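Histidine utilization repressor (Pseudomonas syringae pv. tomato, PDB 2PKH) probably represses the histidine utilization genes by binding operator DNA in the absence of inducer, the present chain being its C-terminal UTRA domain. Local coordinates at residues K68-F71 and T72-T75; Y77-L80 and S81-P85; I96-E99 and A100-K104; I134-G137 and S138-R141. All coordinates share one frame; numbering follows the deposited sequence.

Interaction 1. Residues K68-F71 and T72-T75; sequences KQDF and TLQT
Asp70 and Thr72 meet through one carboxylate oxygen, at the start of a turn that brings the chain to the head of helix 76-83. The backbone N of Thr72, two residues on, donates to Asp70 OD1 at 2.8 Å, which defines an Asx turn; it comes in nearly along the C-O bond. The hydroxyl OG1 of Thr72 also points at OD1, but their 2.5 Å separation is unusually short and the exact length doubtful. With OG1 set between its backbone N and carbonyl carbon (chi1 63°), Thr72 turns the hydroxyl back onto the carboxylate. A beta turn overlaps the Asx turn: Leu73 N reaches Asp70 O at 3.0 Å in a fairly straight bond (162°), from above the carbonyl plane.

This polar side faces solvent. Asp70, Thr72 and Leu73 are exposed, and Leu73 is its loosely packed part, merely laying CG beside Asp70 OD2 at 3.7 Å. The tight side is built on the buried ring of Phe71. Gln69 CB covers one face of that ring, while Gln74 O lies at the edge, near the ring plane and 3.6 Å from CD1. Phe71 CA also makes a CA-H...O contact with Gln74 O at 3.2 Å. Gln74 N, by contrast, is buried without a partner in the model.

The turn feeds directly into helix 76-83. Thr75 is the N-cap, its OG1 bonding Ala78 N, and Gln74 NE2 reaches along the helix to Gln82 OE1. Phe71 packs on Pro76 and Tyr79 of that helix, on Tyr66, and on Leu16 of strand 9-20.

Interaction 2. Residues Y77-L80 and S81-P85; sequences YAYL and SQVAP
Tyr79 and Val83, one turn apart, meet on the side of helix 76-83, a short alpha-helix of the UTRA domain that follows the Thr75 cap and ends as the chain turns toward strand 88-97.

Backbone bonds make up most of the contact. Ser81 N donates to Tyr77 O at 2.9 Å with a good angle (158°), a regular alpha-helical bond. At Gln82 and Val83 the three-residue bonds strengthen while the four-residue ones weaken. Gln82 N bonds Tyr79 O at 2.8 Å, and its bond to Ala78 O is weak; Val83 N likewise binds Leu80 O and only weakly Tyr79 O. Ala84 N returns to four-residue spacing, bonding Leu80 O at 3.0 Å and nearly in line with the carbonyl (167° at the oxygen). Two donors therefore grip Leu80 O at the C-terminal end of the helix, where Ala84 is the first residue to leave helical geometry.

One side chain joins this network. Ser81 folds its hydroxyl back over the preceding turn (chi1 74°), and OG donates to Ala78 O at 2.9 Å, giving that carbonyl a stronger partner than Gln82 N.

Side-chain packing ties the helix to its surroundings and closes its last turn. Leu80 is buried against Ala63, whereas Tyr77 lies on Leu86 and on Thr121 of strand 113-123 and also touches Lys148 of the second subunit. On the Tyr79 flank, a CH-pi contact sets Val83 CG2 over one face of the phenol ring, displaced toward the hydroxyl-bearing rim and 3.5 Å from Tyr79 CZ.

Interaction 3. Residues I96-E99 and A100-K104; sequences ILAE and ADECK
Glu102 reaches back to Glu99 at the start of helix 100-106 and makes one half of a capping box. Glu99 is the N-cap residue and Glu102 stands three places on. The backbone N of Glu99 donates to Glu102 OE1 at 3.0 Å in a nearly straight bond (167°), arriving on the anti side of the carboxylate and somewhat out of its plane. Glu102 extends beyond CG (chi2 166°), which carries its carboxylate back alongside Ala98 and the N-cap. The other oxygen, OE2, is taken by a salt bridge to Arg132, so both oxygens of this group have partners.

The side chain of Glu99 serves a different amide, and through water. Bent at chi2, it brings OE1 within 2.8 Å of a water that donates to it, and this water accepts from Ala100 N at 2.7 Å. The carbonyl oxygen Glu99 O starts the helical ladder by accepting from Cys103 N at 2.9 Å. Asp101 OD1 is met by Lys104 NZ at 2.7 Å in an i to i+3 salt bridge at the surface.

Beneath the polar cap, Ala98 CB rests 3.9 Å from Cys103 SG. The whole turn connects strand 88-97, outermost of the sheet within this chain, to its helix: Ile96 makes backbone hydrogen bonds with Cys114 of strand 113-123, and Ala98 and Glu102 lean on Ile134 of strand 126-136.

Interaction 4. Residues I134-G137 and S138-R141; sequences IHPG and SRHR
Pro136 and Arg139 close a type I beta turn at the end of strand 126-136, with Arg139 N donating to Pro136 O at 2.8 Å (159° at the hydrogen). The donor sits well above the carbonyl plane. His140 N adds a weak bond to the same oxygen. One water bridges the carbonyls of Gly137 and His140, donating to Gly137 O at 2.8 Å.

Farther out, the extended Arg139 side chain crosses Pro136, and the proline CB lies over one face of the guanidinium; Pro136 CG is 3.9 Å from Arg139 NH1. The guanidinium is fixed by backbone carbonyls of Pro50, Leu106 and Gln107, while Ser138 OG bonds Glu112.

On another flank the imidazoles of His135 and His140 leave the backbone in the same direction and lie next to each other. His140 CD2 stands over a face of the His135 ring, 3.3 Å from His135 ND1. A chi1 of -175° swings the His140 ring away from its own backbone N and over His135, and the rings meet obliquely, their planes 31° apart. Such closeness would probably make it costly for both imidazoles to carry a positive charge at once.

How the interactions relate
The four contacts follow one another along the chain within the UTRA domain and fall into two neighbouring pairs. Interactions 1 and 2 have centres about 12 Å apart and share helix 76-83: the first leads into it, the second forms its body and end. Interactions 3 and 4, also about 12 Å apart between centres, reach the same antiparallel sheet on one side of the chain's centre, where Ile96 CD1 meets Ile134 CD1 at 3.4 Å. Interaction 2 lies across that centre from both, with centres 25 to 29 Å away. Interaction 3 joins a strand to a helix; interaction 4 leads from one strand toward the next. Residues of interactions 2, 3 and 4 touch the second subunit, so these contacts lie partly at the subunit boundary.

Interaction 1. Residues K68-F71 and T72-T75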
loop_
_atom_site.group_PDB
_atom_site.type_symbol
_atom_site.label_atom_id
_atom_site.label_comp_id
_atom_site.label_asym_id
_atom_site.label_seq_id
_atom_site.Cartn_x
_atom_site.Cartn_y
_atom_site.Cartn_z
ATOM N N LYS B 68 23.167 -7.939 -22.043
ATOM C CA LYS B 68 23.775 -9.247 -22.025
ATOM C C LYS B 68 22.924 -10.307 -21.342
ATOM O O LYS B 68 23.278 -11.482 -21.369
ATOM C CB LYS B 68 25.162 -9.159 -21.316
ATOM C CG LYS B 68 26.137 -8.259 -22.063
ATOM C CD LYS B 68 27.238 -7.798 -21.126
ATOM C CE LYS B 68 27.970 -6.574 -21.742
ATOM N NZ LYS B 68 29.132 -6.178 -20.878
ATOM N N GLN B 69 21.808 -9.898 -20.729
ATOM C CA GLN B 69 20.988 -10.797 -19.928
ATOM C C GLN B 69 19.930 -11.641 -20.734
ATOM O O GLN B 69 19.485 -11.237 -21.850
ATOM C CB GLN B 69 20.280 -9.987 -18.843
ATOM C CG GLN B 69 21.173 -9.085 -18.012
ATOM C CD GLN B 69 22.328 -9.859 -17.344
ATOM O OE1 GLN B 69 22.120 -10.927 -16.778
ATOM N NE2 GLN B 69 23.537 -9.332 -17.439
ATOM N N ASP B 70 19.569 -12.806 -20.169
ATOM C CA ASP B 70 18.565 -13.682 -20.732
ATOM C C ASP B 70 17.316 -13.534 -19.892
ATOM O O ASP B 70 17.158 -14.176 -18.860
ATOM C CB ASP B 70 19.039 -15.133 -20.744
ATOM C CG ASP B 70 17.964 -16.104 -21.248
ATOM O OD1 ASP B 70 16.792 -15.698 -21.389
ATOM O OD2 ASP B 70 18.293 -17.302 -21.490
ATOM N N PHE B 71 16.423 -12.643 -20.324
ATOM C CA PHE B 71 15.254 -12.334 -19.535
ATOM C C PHE B 71 14.142 -13.356 -19.734
ATOM O O PHE B 71 13.014 -13.147 -19.282
ATOM C CB PHE B 71 14.762 -10.926 -19.873
ATOM C CG PHE B 71 15.760 -9.836 -19.522
ATOM C CD1 PHE B 71 16.085 -9.587 -18.161
ATOM C CD2 PHE B 71 16.354 -9.054 -20.547
ATOM C CE1 PHE B 71 17.005 -8.620 -17.822
ATOM C CE2 PHE B 71 17.227 -8.050 -20.213
ATOM C CZ PHE B 71 17.542 -7.841 -18.820
ATOM N N THR B 72 14.426 -14.493 -20.392
ATOM C CA THR B 72 13.535 -15.662 -20.196
ATOM C C THR B 72 13.815 -16.352 -18.857
ATOM O O THR B 72 13.010 -17.137 -18.392
ATOM C CB THR B 72 13.580 -16.705 -21.365
ATOM O OG1 THR B 72 14.887 -17.263 -21.477
ATOM C CG2 THR B 72 13.223 -16.052 -22.667
ATOM N N LEU B 73 14.940 -16.056 -18.209
ATOM C CA LEU B 73 15.273 -16.716 -16.938
ATOM C C LEU B 73 15.009 -15.837 -15.708
ATOM O O LEU B 73 14.906 -16.331 -14.580
ATOM C CB LEU B 73 16.743 -17.199 -16.950
ATOM C CG LEU B 73 17.212 -18.165 -18.048
ATOM C CD1 LEU B 73 18.697 -18.538 -17.868
ATOM C CD2 LEU B 73 16.358 -19.448 -18.052
ATOM N N GLN B 74 14.856 -14.530 -15.931
ATOM C CA GLN B 74 14.736 -13.566 -14.868
ATOM C C GLN B 74 13.948 -12.358 -15.446
ATOM O O GLN B 74 14.061 -12.109 -16.603
ATOM C CB GLN B 74 16.176 -13.149 -14.480
ATOM C CG GLN B 74 16.322 -12.306 -13.221
ATOM C CD GLN B 74 17.785 -12.030 -12.904
ATOM O OE1 GLN B 74 18.648 -11.978 -13.801
ATOM N NE2 GLN B 74 18.075 -11.887 -11.640
ATOM N N THR B 75 13.128 -11.627 -14.683
ATOM C CA THR B 75 12.559 -10.395 -15.248
ATOM C C THR B 75 13.634 -9.273 -15.175
ATOM O O THR B 75 14.583 -9.324 -14.335
ATOM C CB THR B 75 11.344 -9.882 -14.483
ATOM O OG1 THR B 75 11.762 -9.466 -13.185
ATOM C CG2 THR B 75 10.189 -10.925 -14.404
#

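Interaction 2. Residues Y77-L80 and S81-P85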
loop_
_atom_site.group_PDB
_atom_site.type_symbol
_atom_site.label_atom_id
_atom_site.label_comp_id
_atom_site.label_asym_id
_atom_site.label_seq_id
_atom_site.Cartn_x
_atom_site.Cartn_y
_atom_site.Cartn_z
ATOM N N TYR B 77 13.176 -6.253 -13.977
ATOM C CA TYR B 77 13.110 -5.664 -12.620
ATOM C C TYR B 77 13.899 -6.462 -11.597
ATOM O O TYR B 77 14.590 -5.874 -10.801
ATOM C CB TYR B 77 11.691 -5.523 -12.175
ATOM C CG TYR B 77 11.593 -4.609 -10.984
ATOM C CD1 TYR B 77 11.569 -3.217 -11.138
ATOM C CD2 TYR B 77 11.571 -5.133 -9.688
ATOM C CE1 TYR B 77 11.480 -2.360 -10.027
ATOM C CE2 TYR B 77 11.532 -4.296 -8.577
ATOM C CZ TYR B 77 11.474 -2.908 -8.749
ATOM O OH TYR B 77 11.363 -2.055 -7.628
ATOM N N ALA B 78 13.806 -7.792 -11.627
ATOM C CA ALA B 78 14.525 -8.611 -10.675
ATOM C C ALA B 78 15.993 -8.406 -10.906
ATOM O O ALA B 78 16.751 -8.191 -9.955
ATOM C CB ALA B 78 14.174 -10.085 -10.858
ATOM N N TYR B 79 16.432 -8.521 -12.169
ATOM C CA TYR B 79 17.822 -8.258 -12.499
ATOM C C TYR B 79 18.311 -6.892 -11.960
ATOM O O TYR B 79 19.290 -6.801 -11.198
ATOM C CB TYR B 79 18.048 -8.324 -13.997
ATOM C CG TYR B 79 19.426 -7.887 -14.379
ATOM C CD1 TYR B 79 20.516 -8.702 -14.109
ATOM C CD2 TYR B 79 19.639 -6.662 -15.030
ATOM C CE1 TYR B 79 21.824 -8.307 -14.432
ATOM C CE2 TYR B 79 20.934 -6.239 -15.376
ATOM C CZ TYR B 79 22.024 -7.096 -15.077
ATOM O OH TYR B 79 23.291 -6.744 -15.434
ATOM N N LEU B 80 17.597 -5.844 -12.336
ATOM C CA LEU B 80 17.942 -4.492 -11.937
ATOM C C LEU B 80 17.997 -4.312 -10.411
ATOM O O LEU B 80 18.893 -3.662 -9.878
ATOM C CB LEU B 80 16.971 -3.477 -12.580
ATOM C CG LEU B 80 17.061 -3.202 -14.106
ATOM C CD1 LEU B 80 15.922 -2.252 -14.451
ATOM C CD2 LEU B 80 18.413 -2.627 -14.485
ATOM N N SER B 81 17.068 -4.915 -9.700
ATOM C CA SER B 81 17.121 -4.788 -8.248
ATOM C C SER B 81 18.331 -5.513 -7.615
ATOM O O SER B 81 18.645 -5.290 -6.424
ATOM C CB SER B 81 15.779 -5.233 -7.631
ATOM O OG SER B 81 15.700 -6.637 -7.696
ATOM N N GLN B 82 19.028 -6.332 -8.412
ATOM C CA GLN B 82 20.302 -6.969 -8.023
ATOM C C GLN B 82 21.450 -6.042 -8.289
ATOM O O GLN B 82 22.472 -6.106 -7.642
ATOM C CB GLN B 82 20.608 -8.148 -8.928
ATOM C CG GLN B 82 20.053 -9.490 -8.601
ATOM C CD GLN B 82 20.688 -10.535 -9.526
ATOM O OE1 GLN B 82 20.112 -11.584 -9.781
ATOM N NE2 GLN B 82 21.886 -10.230 -10.041
ATOM N N VAL B 83 21.324 -5.254 -9.336
ATOM C CA VAL B 83 22.396 -4.420 -9.831
ATOM C C VAL B 83 22.530 -3.180 -8.969
ATOM O O VAL B 83 23.617 -2.681 -8.760
ATOM C CB VAL B 83 22.092 -4.003 -11.293
ATOM C CG1 VAL B 83 22.822 -2.708 -11.642
ATOM C CG2 VAL B 83 22.494 -5.095 -12.219
ATOM N N ALA B 84 21.402 -2.677 -8.455
ATOM C CA ALA B 84 21.419 -1.427 -7.701
ATOM C C ALA B 84 20.274 -1.434 -6.711
ATOM O O ALA B 84 19.244 -2.048 -6.964
ATOM C CB ALA B 84 21.274 -0.277 -8.641
ATOM N N PRO B 85 20.447 -0.769 -5.561
ATOM C CA PRO B 85 19.299 -0.708 -4.625
ATOM C C PRO B 85 18.182 0.209 -5.102
ATOM O O PRO B 85 18.405 1.384 -5.324
ATOM C CB PRO B 85 19.909 -0.167 -3.319
ATOM C CG PRO B 85 21.188 0.431 -3.700
ATOM C CD PRO B 85 21.642 -0.083 -5.034
#

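Interaction 3. Residues I96-E99 and A100-K104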
loop_
_atom_site.group_PDB
_atom_site.type_symbol
_atom_site.label_atom_id
_atom_site.label_comp_id
_atom_site.label_asym_id
_atom_site.label_seq_id
_atom_site.Cartn_x
_atom_site.Cartn_y
_atom_site.Cartn_z
ATOM N N ILE B 96 -6.923 2.654 -21.269
ATOM C CA ILE B 96 -6.809 3.020 -22.671
ATOM C C ILE B 96 -7.200 1.864 -23.569
ATOM O O ILE B 96 -7.338 0.709 -23.116
ATOM C CB ILE B 96 -5.313 3.401 -22.983
ATOM C CG1 ILE B 96 -4.443 2.144 -22.891
ATOM C CG2 ILE B 96 -4.841 4.660 -22.076
ATOM C CD1 ILE B 96 -3.061 2.239 -23.607
ATOM N N LEU B 97 -7.318 2.171 -24.858
ATOM C CA LEU B 97 -7.315 1.122 -25.930
ATOM C C LEU B 97 -5.881 0.909 -26.491
ATOM O O LEU B 97 -5.135 1.870 -26.659
ATOM C CB LEU B 97 -8.280 1.516 -27.059
ATOM C CG LEU B 97 -9.768 1.534 -26.762
ATOM C CD1 LEU B 97 -10.651 1.856 -27.994
ATOM C CD2 LEU B 97 -10.174 0.176 -26.126
ATOM N N ALA B 98 -5.454 -0.348 -26.722
ATOM C CA ALA B 98 -4.111 -0.520 -27.248
ATOM C C ALA B 98 -4.039 -0.181 -28.749
ATOM O O ALA B 98 -5.070 -0.132 -29.453
ATOM C CB ALA B 98 -3.649 -1.975 -26.991
ATOM N N GLU B 99 -2.827 0.015 -29.251
ATOM C CA GLU B 99 -2.610 0.204 -30.695
ATOM C C GLU B 99 -2.766 -1.125 -31.378
ATOM O O GLU B 99 -2.572 -2.189 -30.749
ATOM C CB GLU B 99 -1.180 0.733 -30.923
ATOM C CG GLU B 99 -0.944 2.117 -30.342
ATOM C CD GLU B 99 -1.916 3.122 -30.909
ATOM O OE1 GLU B 99 -2.063 3.168 -32.149
ATOM O OE2 GLU B 99 -2.590 3.811 -30.119
ATOM N N ALA B 100 -3.050 -1.096 -32.677
ATOM C CA ALA B 100 -3.242 -2.339 -33.425
ATOM C C ALA B 100 -2.079 -3.367 -33.242
ATOM O O ALA B 100 -2.313 -4.549 -33.049
ATOM C CB ALA B 100 -3.497 -2.038 -34.909
ATOM N N ASP B 101 -0.837 -2.921 -33.247
ATOM C CA ASP B 101 0.260 -3.895 -33.115
ATOM C C ASP B 101 0.318 -4.479 -31.718
ATOM O O ASP B 101 0.676 -5.647 -31.546
ATOM C CB ASP B 101 1.610 -3.321 -33.526
ATOM C CG ASP B 101 1.690 -3.028 -35.010
ATOM O OD1 ASP B 101 1.010 -3.693 -35.831
ATOM O OD2 ASP B 101 2.458 -2.100 -35.374
ATOM N N GLU B 102 -0.036 -3.677 -30.723
ATOM C CA GLU B 102 -0.110 -4.147 -29.338
ATOM C C GLU B 102 -1.270 -5.149 -29.167
ATOM O O GLU B 102 -1.149 -6.122 -28.409
ATOM C CB GLU B 102 -0.308 -2.960 -28.370
ATOM C CG GLU B 102 0.937 -2.131 -28.125
ATOM C CD GLU B 102 0.649 -0.828 -27.459
ATOM O OE1 GLU B 102 -0.489 -0.356 -27.459
ATOM O OE2 GLU B 102 1.572 -0.274 -26.874
ATOM N N CYS B 103 -2.414 -4.923 -29.838
ATOM C CA CYS B 103 -3.511 -5.930 -29.798
ATOM C C CYS B 103 -3.055 -7.265 -30.364
ATOM O O CYS B 103 -3.408 -8.312 -29.852
ATOM C CB CYS B 103 -4.774 -5.453 -30.538
ATOM S SG CYS B 103 -5.520 -4.053 -29.778
ATOM N N LYS B 104 -2.273 -7.252 -31.439
ATOM C CA LYS B 104 -1.795 -8.508 -32.001
ATOM C C LYS B 104 -0.863 -9.222 -31.001
ATOM O O LYS B 104 -1.007 -10.418 -30.750
ATOM C CB LYS B 104 -1.061 -8.224 -33.347
ATOM C CG LYS B 104 -2.052 -7.705 -34.430
ATOM C CD LYS B 104 -1.388 -7.460 -35.779
ATOM C CE LYS B 104 -2.064 -6.337 -36.578
ATOM N NZ LYS B 104 -1.143 -5.090 -36.675
HETATM O O HOH W 1 -3.313 1.326 -33.807
#

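Interaction 4. Residues I134-G137 and S138-R141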
loop_
_atom_site.group_PDB
_atom_site.type_symbol
_atom_site.label_atom_id
_atom_site.label_comp_id
_atom_site.label_asym_id
_atom_site.label_seq_id
_atom_site.Cartn_x
_atom_site.Cartn_y
_atom_site.Cartn_z
ATOM N N ILE B 134 1.457 -2.494 -20.438
ATOM C CA ILE B 134 0.053 -2.473 -20.873
ATOM C C ILE B 134 -0.505 -3.863 -20.669
ATOM O O ILE B 134 0.150 -4.847 -21.033
ATOM C CB ILE B 134 -0.116 -1.808 -22.302
ATOM C CG1 ILE B 134 -1.530 -2.015 -22.875
ATOM C CG2 ILE B 134 0.923 -2.341 -23.294
ATOM C CD1 ILE B 134 -1.793 -0.897 -24.072
ATOM N N HIS B 135 -1.668 -3.930 -20.029
ATOM C CA HIS B 135 -2.247 -5.207 -19.666
ATOM C C HIS B 135 -3.625 -5.287 -20.285
ATOM O O HIS B 135 -4.327 -4.293 -20.217
ATOM C CB HIS B 135 -2.433 -5.313 -18.158
ATOM C CG HIS B 135 -1.249 -4.896 -17.363
ATOM N ND1 HIS B 135 -0.336 -5.798 -16.840
ATOM C CD2 HIS B 135 -0.797 -3.669 -17.043
ATOM C CE1 HIS B 135 0.570 -5.143 -16.143
ATOM N NE2 HIS B 135 0.330 -3.848 -16.266
ATOM N N PRO B 136 -4.025 -6.467 -20.836
ATOM C CA PRO B 136 -5.486 -6.565 -21.096
ATOM C C PRO B 136 -6.335 -6.439 -19.812
ATOM O O PRO B 136 -6.062 -7.064 -18.805
ATOM C CB PRO B 136 -5.636 -7.946 -21.748
ATOM C CG PRO B 136 -4.189 -8.365 -22.189
ATOM C CD PRO B 136 -3.324 -7.743 -21.148
ATOM N N GLY B 137 -7.324 -5.595 -19.855
ATOM C CA GLY B 137 -8.089 -5.280 -18.666
ATOM C C GLY B 137 -8.802 -6.508 -18.130
ATOM O O GLY B 137 -9.064 -6.607 -16.923
ATOM N N SER B 138 -9.045 -7.476 -19.013
ATOM C CA SER B 138 -9.685 -8.740 -18.542
ATOM C C SER B 138 -8.695 -9.685 -17.878
ATOM O O SER B 138 -9.114 -10.714 -17.349
ATOM C CB SER B 138 -10.361 -9.474 -19.709
ATOM O OG SER B 138 -9.505 -9.692 -20.848
ATOM N N ARG B 139 -7.381 -9.374 -17.963
ATOM C CA ARG B 139 -6.327 -10.311 -17.597
ATOM C C ARG B 139 -5.418 -9.867 -16.444
ATOM O O ARG B 139 -4.615 -10.665 -15.954
ATOM C CB ARG B 139 -5.502 -10.734 -18.847
ATOM C CG ARG B 139 -6.467 -11.393 -19.893
ATOM C CD ARG B 139 -5.626 -12.053 -21.029
ATOM N NE ARG B 139 -6.409 -12.080 -22.288
ATOM C CZ ARG B 139 -5.880 -12.064 -23.500
ATOM N NH1 ARG B 139 -4.551 -12.004 -23.681
ATOM N NH2 ARG B 139 -6.689 -12.128 -24.571
ATOM N N HIS B 140 -5.540 -8.607 -16.019
ATOM C CA HIS B 140 -4.820 -8.132 -14.871
ATOM C C HIS B 140 -5.535 -6.953 -14.189
ATOM O O HIS B 140 -6.037 -6.055 -14.869
ATOM C CB HIS B 140 -3.420 -7.674 -15.301
ATOM C CG HIS B 140 -2.532 -7.255 -14.162
ATOM N ND1 HIS B 140 -2.170 -8.112 -13.143
ATOM C CD2 HIS B 140 -1.875 -6.101 -13.933
ATOM C CE1 HIS B 140 -1.393 -7.468 -12.290
ATOM N NE2 HIS B 140 -1.190 -6.248 -12.756
ATOM N N ARG B 141 -5.467 -6.901 -12.876
ATOM C CA ARG B 141 -5.886 -5.679 -12.158
ATOM C C ARG B 141 -5.033 -5.502 -10.931
ATOM O O ARG B 141 -4.370 -6.431 -10.549
ATOM C CB ARG B 141 -7.349 -5.818 -11.726
ATOM C CG ARG B 141 -7.614 -7.021 -10.911
ATOM C CD ARG B 141 -9.160 -7.232 -10.834
ATOM N NE ARG B 141 -9.561 -8.136 -9.779
ATOM C CZ ARG B 141 -10.833 -8.436 -9.466
ATOM N NH1 ARG B 141 -11.896 -7.952 -10.145
ATOM N NH2 ARG B 141 -11.053 -9.261 -8.443
HETATM O O HOH W 2 -7.858 -4.442 -15.602
#